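Local coordinates for putative curved DNA-binding protein (Chaetomium thermophilum var. thermophilum DSM 1495, PDB 4IPA) that probably takes part in ribosome biogenesis as a thermophilic Arx1, a member of the M24 peptidase family related to methionine aminopeptidases, at residues Leu273-Lys284 with Glu321-Tyr331; Gln123-Val131 with Leu219-Gly227. All blocks are in the same frame, centred on the assembly; numbering follows the deposited sequence.

Contact 1: residues Leu273-Lys284 with Glu321-Tyr331; sequences LHRRTNNTYALK and ECVRGGVFRQY
Glu321 holds its CG anti to the backbone N (chi1 -168°) and stays extended from there, which carries its carboxylate from helix 312-324 across to Lys284. OE2 of Glu321 accepts the Lys284 backbone N on its syn side at 2.9 Å, in a nearly straight bond, while OE1 takes the amide of Arg285 and the hydroxyl of Ser288. Cutting Glu321 back to an alanine is likely to leave the Lys284 amide without its acceptor and to remove the surface against which Leu283 CD2 packs. Tyr281 has its CG anti to the backbone N (chi1 178°), which lays one ring face over Gly325, whose CA sits 3.9 Å from the Tyr281 ring centroid in a CH-pi contact. The helix then ends in a Schellman motif, with Gly326 at positive phi. Its carbonyl is gripped twice: Thr277 OG1 meets Gly326 O in the carbonyl plane, on a lone pair, at 2.7 Å, whereas Asn279 ND2 reaches Gly326 O from above that plane at 2.8 Å. Beyond this turn strands 273-276 and 328-330 pair antiparallel, with Arg275 and Arg329 as a hydrogen-bonded pair. Their side chains run alongside each other toward Glu226, which forms a salt bridge with Arg275 and a long, weak ion pair with Arg329. On the other sheet face His274 lies beside Gln330, its buried ND1 without a polar partner.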
loop_
_atom_site.group_PDB
_atom_site.type_symbol
_atom_site.label_atom_id
_atom_site.label_comp_id
_atom_site.label_asym_id
_atom_site.label_seq_id
_atom_site.Cartn_x
_atom_site.Cartn_y
_atom_site.Cartn_z
ATOM N N LEU A 273 3.693 -1.579 13.769
ATOM C CA LEU A 273 4.346 -1.417 12.474
ATOM C C LEU A 273 5.450 -0.362 12.542
ATOM O O LEU A 273 5.209 0.765 12.949
ATOM C CB LEU A 273 3.312 -1.042 11.413
ATOM C CG LEU A 273 3.799 -0.942 9.967
ATOM C CD1 LEU A 273 4.166 -2.335 9.462
ATOM C CD2 LEU A 273 2.718 -0.326 9.095
ATOM N N HIS A 274 6.666 -0.734 12.151
ATOM C CA HIS A 274 7.826 0.156 12.254
ATOM C C HIS A 274 8.805 -0.115 11.106
ATOM O O HIS A 274 8.653 -1.076 10.364
ATOM C CB HIS A 274 8.601 -0.078 13.572
ATOM C CG HIS A 274 7.773 0.047 14.817
ATOM N ND1 HIS A 274 7.993 1.036 15.757
ATOM C CD2 HIS A 274 6.768 -0.720 15.299
ATOM C CE1 HIS A 274 7.138 0.885 16.754
ATOM N NE2 HIS A 274 6.377 -0.162 16.498
ATOM N N ARG A 275 9.821 0.731 10.974
ATOM C CA ARG A 275 10.947 0.438 10.092
ATOM C C ARG A 275 12.201 1.165 10.564
ATOM O O ARG A 275 12.121 2.245 11.147
ATOM C CB ARG A 275 10.629 0.796 8.631
ATOM C CG ARG A 275 10.830 2.251 8.271
ATOM C CD ARG A 275 10.677 2.445 6.767
ATOM N NE ARG A 275 10.831 3.842 6.386
ATOM C CZ ARG A 275 11.998 4.419 6.100
ATOM N NH1 ARG A 275 13.128 3.723 6.147
ATOM N NH2 ARG A 275 12.038 5.701 5.771
ATOM N N ARG A 276 13.356 0.558 10.317
ATOM C CA ARG A 276 14.635 1.199 10.611
ATOM C C ARG A 276 14.847 2.396 9.713
ATOM O O ARG A 276 14.561 2.315 8.527
ATOM C CB ARG A 276 15.779 0.223 10.364
ATOM C CG ARG A 276 16.488 -0.231 11.608
ATOM C CD ARG A 276 17.593 -1.222 11.271
ATOM N NE ARG A 276 18.813 -0.525 10.907
ATOM C CZ ARG A 276 19.330 -0.497 9.686
ATOM N NH1 ARG A 276 18.743 -1.155 8.692
ATOM N NH2 ARG A 276 20.446 0.184 9.469
ATOM N N THR A 277 15.335 3.504 10.275
ATOM C CA THR A 277 15.778 4.656 9.479
ATOM C C THR A 277 17.300 4.684 9.394
ATOM O O THR A 277 17.983 3.858 10.002
ATOM C CB THR A 277 15.347 6.001 10.091
ATOM O OG1 THR A 277 16.048 6.215 11.323
ATOM C CG2 THR A 277 13.840 6.046 10.341
ATOM N N ASN A 278 17.835 5.658 8.669
ATOM C CA ASN A 278 19.289 5.786 8.552
ATOM C C ASN A 278 19.943 6.727 9.582
ATOM O O ASN A 278 21.150 6.966 9.523
ATOM C CB ASN A 278 19.708 6.139 7.113
ATOM C CG ASN A 278 19.604 4.945 6.159
ATOM O OD1 ASN A 278 18.921 5.009 5.134
ATOM N ND2 ASN A 278 20.278 3.851 6.498
ATOM N N ASN A 279 19.159 7.236 10.531
ATOM C CA ASN A 279 19.704 8.027 11.641
ATOM C C ASN A 279 20.744 7.267 12.474
ATOM O O ASN A 279 20.645 6.056 12.661
ATOM C CB ASN A 279 18.589 8.540 12.553
ATOM C CG ASN A 279 17.730 9.600 11.888
ATOM O OD1 ASN A 279 18.176 10.305 10.979
ATOM N ND2 ASN A 279 16.484 9.721 12.346
ATOM N N THR A 280 21.731 7.995 12.988
ATOM C CA THR A 280 22.864 7.374 13.678
ATOM C C THR A 280 22.818 7.447 15.206
ATOM O O THR A 280 23.784 7.051 15.865
ATOM C CB THR A 280 24.195 7.981 13.221
ATOM O OG1 THR A 280 24.124 9.412 13.328
ATOM C CG2 THR A 280 24.483 7.580 11.775
ATOM N N TYR A 281 21.715 7.950 15.758
ATOM C CA TYR A 281 21.554 8.052 17.207
ATOM C C TYR A 281 22.132 6.831 17.924
ATOM O O TYR A 281 21.889 5.694 17.528
ATOM C CB TYR A 281 20.071 8.232 17.556
ATOM C CG TYR A 281 19.781 8.301 19.039
ATOM C CD1 TYR A 281 20.017 9.462 19.757
ATOM C CD2 TYR A 281 19.247 7.212 19.716
ATOM C CE1 TYR A 281 19.743 9.536 21.133
ATOM C CE2 TYR A 281 18.966 7.273 21.088
ATOM C CZ TYR A 281 19.223 8.438 21.786
ATOM O OH TYR A 281 18.950 8.506 23.132
ATOM N N ALA A 282 22.913 7.058 18.971
ATOM C CA ALA A 282 23.488 5.942 19.714
ATOM C C ALA A 282 22.545 5.462 20.820
ATOM O O ALA A 282 22.205 6.218 21.729
ATOM C CB ALA A 282 24.830 6.313 20.281
ATOM N N LEU A 283 22.113 4.207 20.726
ATOM C CA LEU A 283 21.213 3.637 21.726
ATOM C C LEU A 283 21.960 3.322 23.018
ATOM O O LEU A 283 23.045 2.751 22.986
ATOM C CB LEU A 283 20.533 2.385 21.176
ATOM C CG LEU A 283 19.658 2.655 19.945
ATOM C CD1 LEU A 283 19.312 1.356 19.238
ATOM C CD2 LEU A 283 18.396 3.447 20.333
ATOM N N LYS A 284 21.376 3.709 24.148
ATOM C CA LYS A 284 22.000 3.477 25.446
ATOM C C LYS A 284 21.559 2.164 26.078
ATOM O O LYS A 284 22.328 1.514 26.790
ATOM C CB LYS A 284 21.713 4.649 26.393
ATOM C CG LYS A 284 22.330 5.964 25.915
ATOM C CD LYS A 284 22.132 7.090 26.917
ATOM C CE LYS A 284 22.955 8.312 26.523
ATOM N NZ LYS A 284 22.827 9.435 27.501
ATOM N N GLU A 321 13.163 3.232 23.133
ATOM C CA GLU A 321 14.306 4.093 22.838
ATOM C C GLU A 321 14.580 4.217 21.338
ATOM O O GLU A 321 15.024 5.259 20.853
ATOM C CB GLU A 321 15.572 3.613 23.546
ATOM C CG GLU A 321 16.689 4.654 23.474
ATOM C CD GLU A 321 18.019 4.169 24.016
ATOM O OE1 GLU A 321 18.219 2.938 24.137
ATOM O OE2 GLU A 321 18.861 5.039 24.326
ATOM N N CYS A 322 14.328 3.149 20.599
ATOM C CA CYS A 322 14.585 3.171 19.168
ATOM C C CYS A 322 13.710 4.225 18.474
ATOM O O CYS A 322 14.165 4.913 17.561
ATOM C CB CYS A 322 14.376 1.777 18.552
ATOM S SG CYS A 322 15.676 0.534 18.940
ATOM N N VAL A 323 12.458 4.346 18.917
ATOM C CA VAL A 323 11.529 5.317 18.349
ATOM C C VAL A 323 11.851 6.720 18.860
ATOM O O VAL A 323 11.903 7.683 18.088
ATOM C CB VAL A 323 10.062 4.977 18.709
ATOM C CG1 VAL A 323 9.102 6.132 18.305
ATOM C CG2 VAL A 323 9.653 3.654 18.072
ATOM N N ARG A 324 12.057 6.828 20.168
ATOM C CA ARG A 324 12.365 8.108 20.759
ATOM C C ARG A 324 13.615 8.664 20.079
ATOM O O ARG A 324 13.680 9.845 19.762
ATOM C CB ARG A 324 12.555 7.991 22.274
ATOM C CG ARG A 324 12.689 9.342 22.968
ATOM C CD ARG A 324 11.392 10.184 22.902
ATOM N NE ARG A 324 10.280 9.565 23.635
ATOM C CZ ARG A 324 10.137 9.587 24.962
ATOM N NH1 ARG A 324 11.032 10.198 25.733
ATOM N NH2 ARG A 324 9.089 8.990 25.527
ATOM N N GLY A 325 14.576 7.793 19.803
ATOM C CA GLY A 325 15.840 8.214 19.226
ATOM C C GLY A 325 15.804 8.463 17.734
ATOM O O GLY A 325 16.770 8.963 17.157
ATOM N N GLY A 326 14.698 8.106 17.095
ATOM C CA GLY A 326 14.581 8.281 15.660
ATOM C C GLY A 326 15.255 7.256 14.752
ATOM O O GLY A 326 15.377 7.495 13.550
ATOM N N VAL A 327 15.683 6.118 15.297
ATOM C CA VAL A 327 16.301 5.071 14.477
ATOM C C VAL A 327 15.260 4.077 13.975
ATOM O O VAL A 327 15.492 3.407 12.977
ATOM C CB VAL A 327 17.444 4.306 15.214
ATOM C CG1 VAL A 327 18.526 5.268 15.690
ATOM C CG2 VAL A 327 16.883 3.527 16.396
ATOM N N PHE A 328 14.141 3.954 14.688
ATOM C CA PHE A 328 12.956 3.313 14.131
ATOM C C PHE A 328 11.948 4.418 13.834
ATOM O O PHE A 328 11.796 5.347 14.618
ATOM C CB PHE A 328 12.290 2.355 15.123
ATOM C CG PHE A 328 13.013 1.048 15.327
ATOM C CD1 PHE A 328 14.278 0.826 14.813
ATOM C CD2 PHE A 328 12.400 0.034 16.047
ATOM C CE1 PHE A 328 14.917 -0.382 15.017
ATOM C CE2 PHE A 328 13.031 -1.175 16.268
ATOM C CZ PHE A 328 14.292 -1.386 15.752
ATOM N N ARG A 329 11.285 4.329 12.690
ATOM C CA ARG A 329 10.084 5.096 12.461
ATOM C C ARG A 329 8.898 4.268 12.970
ATOM O O ARG A 329 8.811 3.068 12.736
ATOM C CB ARG A 329 9.909 5.402 10.971
ATOM C CG ARG A 329 8.640 6.214 10.661
ATOM C CD ARG A 329 8.501 6.531 9.174
ATOM N NE ARG A 329 9.658 7.266 8.678
ATOM C CZ ARG A 329 9.808 8.573 8.807
ATOM N NH1 ARG A 329 8.866 9.280 9.418
ATOM N NH2 ARG A 329 10.892 9.171 8.334
ATOM N N GLN A 330 7.982 4.904 13.668
ATOM C CA GLN A 330 6.806 4.202 14.145
ATOM C C GLN A 330 5.630 4.683 13.316
ATOM O O GLN A 330 5.486 5.875 13.091
ATOM C CB GLN A 330 6.592 4.496 15.633
ATOM C CG GLN A 330 5.242 4.126 16.207
ATOM C CD GLN A 330 5.003 4.822 17.550
ATOM O OE1 GLN A 330 5.039 4.199 18.598
ATOM N NE2 GLN A 330 4.779 6.126 17.510
ATOM N N TYR A 331 4.811 3.748 12.847
ATOM C CA TYR A 331 3.576 4.093 12.143
ATOM C C TYR A 331 2.426 3.989 13.109
ATOM O O TYR A 331 1.957 2.892 13.425
ATOM C CB TYR A 331 3.348 3.166 10.943
ATOM C CG TYR A 331 4.440 3.300 9.920
ATOM C CD1 TYR A 331 4.377 4.289 8.935
ATOM C CD2 TYR A 331 5.564 2.480 9.965
ATOM C CE1 TYR A 331 5.393 4.434 8.003
ATOM C CE2 TYR A 331 6.579 2.609 9.035
ATOM C CZ TYR A 331 6.494 3.587 8.059
ATOM O OH TYR A 331 7.512 3.711 7.144
HETATM O O HOH W 1 1.265 0.164 13.953
#

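Contact 2: residues Gln123-Val131 with Leu219-Gly227; sequences QIDGYGTIV and LFDKNEIEG
Lys222 crosses the Tyr127 ring obliquely, its CG 3.5 Å from Tyr127 CZ and its CD close to the hydroxyl oxygen. With CG anti to the backbone N (chi1 -158°) and the chain extended, the lysine runs past the ring toward Asp125. Its NZ stops 4.2 Å from Asp125 OD1, too far for a salt bridge, and a water spans the two; OD2 of Asp125 pairs with Lys28. Deeper in, Phe220 turns its ring edge to the other segment, CD2 lying 3.3 Å from Gly128 O, while Ile225 of its own segment sets CG2 over the centre of one ring face. Ile130 meets Ile225 at about a right angle, Ile130 CD1 to Ile225 CG2 being 4.0 Å, and also touches the Phe220 rim. Between these two patches the backbones join through one bond, Asn223 N to Gly126 O at 2.6 Å, received in the carbonyl plane on a lone pair. What meets here is two tight turns: the type I' turn Ile124-Tyr127, which links strands 115-124 and 127-136 as a two-residue beta hairpin, and the type II turn Asp221-Glu224 just after strand 210-220, brought together in what is, by family, probably a pita-bread fold like that of the methionine aminopeptidases.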
loop_
_atom_site.group_PDB
_atom_site.type_symbol
_atom_site.label_atom_id
_atom_site.label_comp_id
_atom_site.label_asym_id
_atom_site.label_seq_id
_atom_site.Cartn_x
_atom_site.Cartn_y
_atom_site.Cartn_z
ATOM N N GLN A 123 10.664 -8.688 -1.025
ATOM C CA GLN A 123 11.840 -7.869 -1.205
ATOM C C GLN A 123 12.976 -8.777 -1.719
ATOM O O GLN A 123 13.330 -9.754 -1.054
ATOM C CB GLN A 123 12.155 -7.319 0.187
ATOM C CG GLN A 123 13.263 -6.415 0.305
ATOM C CD GLN A 123 14.578 -7.131 0.380
ATOM O OE1 GLN A 123 15.283 -7.218 -0.620
ATOM N NE2 GLN A 123 14.939 -7.630 1.579
ATOM N N ILE A 124 13.518 -8.483 -2.902
ATOM C CA ILE A 124 14.719 -9.186 -3.398
ATOM C C ILE A 124 15.877 -8.238 -3.713
ATOM O O ILE A 124 15.760 -7.379 -4.582
ATOM C CB ILE A 124 14.464 -10.058 -4.661
ATOM C CG1 ILE A 124 13.657 -11.304 -4.316
ATOM C CG2 ILE A 124 15.801 -10.525 -5.257
ATOM C CD1 ILE A 124 12.214 -11.134 -4.538
ATOM N N ASP A 125 16.996 -8.432 -3.020
ATOM C CA ASP A 125 18.206 -7.628 -3.175
ATOM C C ASP A 125 17.926 -6.143 -3.026
ATOM O O ASP A 125 18.518 -5.317 -3.719
ATOM C CB ASP A 125 18.911 -7.916 -4.503
ATOM C CG ASP A 125 20.307 -7.281 -4.580
ATOM O OD1 ASP A 125 21.002 -7.210 -3.545
ATOM O OD2 ASP A 125 20.718 -6.860 -5.683
ATOM N N GLY A 126 17.010 -5.815 -2.116
ATOM C CA GLY A 126 16.700 -4.440 -1.786
ATOM C C GLY A 126 15.634 -3.840 -2.677
ATOM O O GLY A 126 15.318 -2.665 -2.554
ATOM N N TYR A 127 15.080 -4.645 -3.577
ATOM C CA TYR A 127 14.007 -4.172 -4.451
ATOM C C TYR A 127 12.669 -4.778 -4.021
ATOM O O TYR A 127 12.411 -5.975 -4.211
ATOM C CB TYR A 127 14.330 -4.448 -5.932
ATOM C CG TYR A 127 15.669 -3.840 -6.337
ATOM C CD1 TYR A 127 15.821 -2.462 -6.440
ATOM C CD2 TYR A 127 16.785 -4.638 -6.560
ATOM C CE1 TYR A 127 17.035 -1.891 -6.784
ATOM C CE2 TYR A 127 18.021 -4.075 -6.905
ATOM C CZ TYR A 127 18.134 -2.705 -7.014
ATOM O OH TYR A 127 19.343 -2.131 -7.344
ATOM N N GLY A 128 11.827 -3.938 -3.429
ATOM C CA GLY A 128 10.586 -4.402 -2.841
ATOM C C GLY A 128 9.331 -4.054 -3.617
ATOM O O GLY A 128 9.268 -3.026 -4.308
ATOM N N THR A 129 8.336 -4.929 -3.516
ATOM C CA THR A 129 7.014 -4.648 -4.048
ATOM C C THR A 129 6.048 -4.740 -2.886
ATOM O O THR A 129 6.043 -5.733 -2.168
ATOM C CB THR A 129 6.582 -5.707 -5.085
ATOM O OG1 THR A 129 6.612 -6.995 -4.460
ATOM C CG2 THR A 129 7.532 -5.714 -6.287
ATOM N N ILE A 130 5.241 -3.708 -2.694
ATOM C CA ILE A 130 4.190 -3.743 -1.689
ATOM C C ILE A 130 2.840 -3.769 -2.414
ATOM O O ILE A 130 2.656 -3.059 -3.409
ATOM C CB ILE A 130 4.289 -2.531 -0.725
ATOM C CG1 ILE A 130 5.675 -2.492 -0.071
ATOM C CG2 ILE A 130 3.201 -2.596 0.354
ATOM C CD1 ILE A 130 5.888 -1.318 0.879
ATOM N N VAL A 131 1.920 -4.615 -1.948
ATOM C CA VAL A 131 0.591 -4.715 -2.546
ATOM C C VAL A 131 -0.473 -4.570 -1.472
ATOM O O VAL A 131 -0.259 -4.965 -0.330
ATOM C CB VAL A 131 0.354 -6.089 -3.264
ATOM C CG1 VAL A 131 1.324 -6.293 -4.397
ATOM C CG2 VAL A 131 0.457 -7.246 -2.281
ATOM N N LEU A 219 8.177 6.971 -4.203
ATOM C CA LEU A 219 9.217 6.426 -5.040
ATOM C C LEU A 219 9.885 5.284 -4.277
ATOM O O LEU A 219 10.153 5.408 -3.090
ATOM C CB LEU A 219 10.244 7.519 -5.353
ATOM C CG LEU A 219 11.365 7.164 -6.330
ATOM C CD1 LEU A 219 10.802 6.934 -7.733
ATOM C CD2 LEU A 219 12.428 8.264 -6.354
ATOM N N PHE A 220 10.124 4.165 -4.943
ATOM C CA PHE A 220 10.933 3.097 -4.354
ATOM C C PHE A 220 12.343 3.160 -4.956
ATOM O O PHE A 220 12.542 3.676 -6.063
ATOM C CB PHE A 220 10.356 1.699 -4.635
ATOM C CG PHE A 220 9.055 1.391 -3.924
ATOM C CD1 PHE A 220 8.429 2.335 -3.120
ATOM C CD2 PHE A 220 8.466 0.138 -4.062
ATOM C CE1 PHE A 220 7.228 2.043 -2.467
ATOM C CE2 PHE A 220 7.268 -0.166 -3.409
ATOM C CZ PHE A 220 6.645 0.794 -2.607
ATOM N N ASP A 221 13.312 2.631 -4.227
ATOM C CA ASP A 221 14.635 2.393 -4.777
ATOM C C ASP A 221 15.288 1.270 -3.980
ATOM O O ASP A 221 14.655 0.679 -3.099
ATOM C CB ASP A 221 15.488 3.654 -4.745
ATOM C CG ASP A 221 16.598 3.634 -5.796
ATOM O OD1 ASP A 221 16.820 2.575 -6.428
ATOM O OD2 ASP A 221 17.261 4.673 -5.982
ATOM N N LYS A 222 16.536 0.952 -4.303
ATOM C CA LYS A 222 17.212 -0.139 -3.625
ATOM C C LYS A 222 17.168 0.121 -2.124
ATOM O O LYS A 222 17.552 1.195 -1.676
ATOM C CB LYS A 222 18.662 -0.288 -4.104
ATOM C CG LYS A 222 19.206 -1.677 -3.842
ATOM C CD LYS A 222 20.706 -1.794 -4.070
ATOM C CE LYS A 222 21.148 -3.230 -3.833
ATOM N NZ LYS A 222 22.591 -3.329 -3.459
ATOM N N ASN A 223 16.675 -0.856 -1.364
ATOM C CA ASN A 223 16.532 -0.720 0.076
ATOM C C ASN A 223 15.700 0.487 0.481
ATOM O O ASN A 223 15.917 1.051 1.549
ATOM C CB ASN A 223 17.911 -0.602 0.734
ATOM C CG ASN A 223 18.711 -1.872 0.629
ATOM O OD1 ASN A 223 18.209 -2.971 0.917
ATOM N ND2 ASN A 223 19.965 -1.742 0.205
ATOM N N GLU A 224 14.759 0.908 -0.357
ATOM C CA GLU A 224 13.950 2.071 0.018
ATOM C C GLU A 224 12.502 1.988 -0.461
ATOM O O GLU A 224 12.231 1.884 -1.668
ATOM C CB GLU A 224 14.609 3.367 -0.486
ATOM C CG GLU A 224 13.864 4.643 -0.108
ATOM C CD GLU A 224 13.885 4.917 1.387
ATOM O OE1 GLU A 224 14.790 5.671 1.830
ATOM O OE2 GLU A 224 13.007 4.380 2.118
ATOM N N ILE A 225 11.565 2.044 0.480
ATOM C CA ILE A 225 10.151 2.121 0.102
ATOM C C ILE A 225 9.527 3.476 0.429
ATOM O O ILE A 225 8.328 3.661 0.287
ATOM C CB ILE A 225 9.313 0.929 0.643
ATOM C CG1 ILE A 225 9.604 0.665 2.126
ATOM C CG2 ILE A 225 9.603 -0.331 -0.183
ATOM C CD1 ILE A 225 9.295 1.857 3.056
ATOM N N GLU A 226 10.359 4.422 0.854
ATOM C CA GLU A 226 9.928 5.806 1.046
ATOM C C GLU A 226 10.955 6.749 0.457
ATOM O O GLU A 226 11.621 7.481 1.192
ATOM C CB GLU A 226 9.709 6.115 2.526
ATOM C CG GLU A 226 8.458 5.468 3.081
ATOM C CD GLU A 226 8.290 5.650 4.576
ATOM O OE1 GLU A 226 9.289 5.947 5.264
ATOM O OE2 GLU A 226 7.152 5.483 5.059
ATOM N N GLY A 227 11.064 6.719 -0.875
ATOM C CA GLY A 227 12.119 7.400 -1.624
ATOM C C GLY A 227 12.047 8.915 -1.708
ATOM O O GLY A 227 11.312 9.553 -0.959
HETATM O O HOH W 2 23.623 -5.844 -3.515
HETATM O O HOH W 3 12.460 -1.141 -3.128
#

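In the fold
From the N terminus, the chain first lays down helices 23-46 and 53-69 and strand 79-88 before reaching the hairpin of 123-131. Contact 2 then closes a long loop of 87 residues, nearly half of it helical, bringing the end of strand 210-220 onto that hairpin and so tying the three-stranded sheet to the five-stranded one. Contact 1 closes later, over 36 residues that include helix 286-299, and completes an edge of the small sheet 304-305, 273-276, 328-330. The two are in series, neither nested nor crossed, with centres about 19 Å apart. Glu226, part of the 219-227 segment, joins them directly: besides its arginine partners in contact 1 it probably bonds to the Tyr331 hydroxyl.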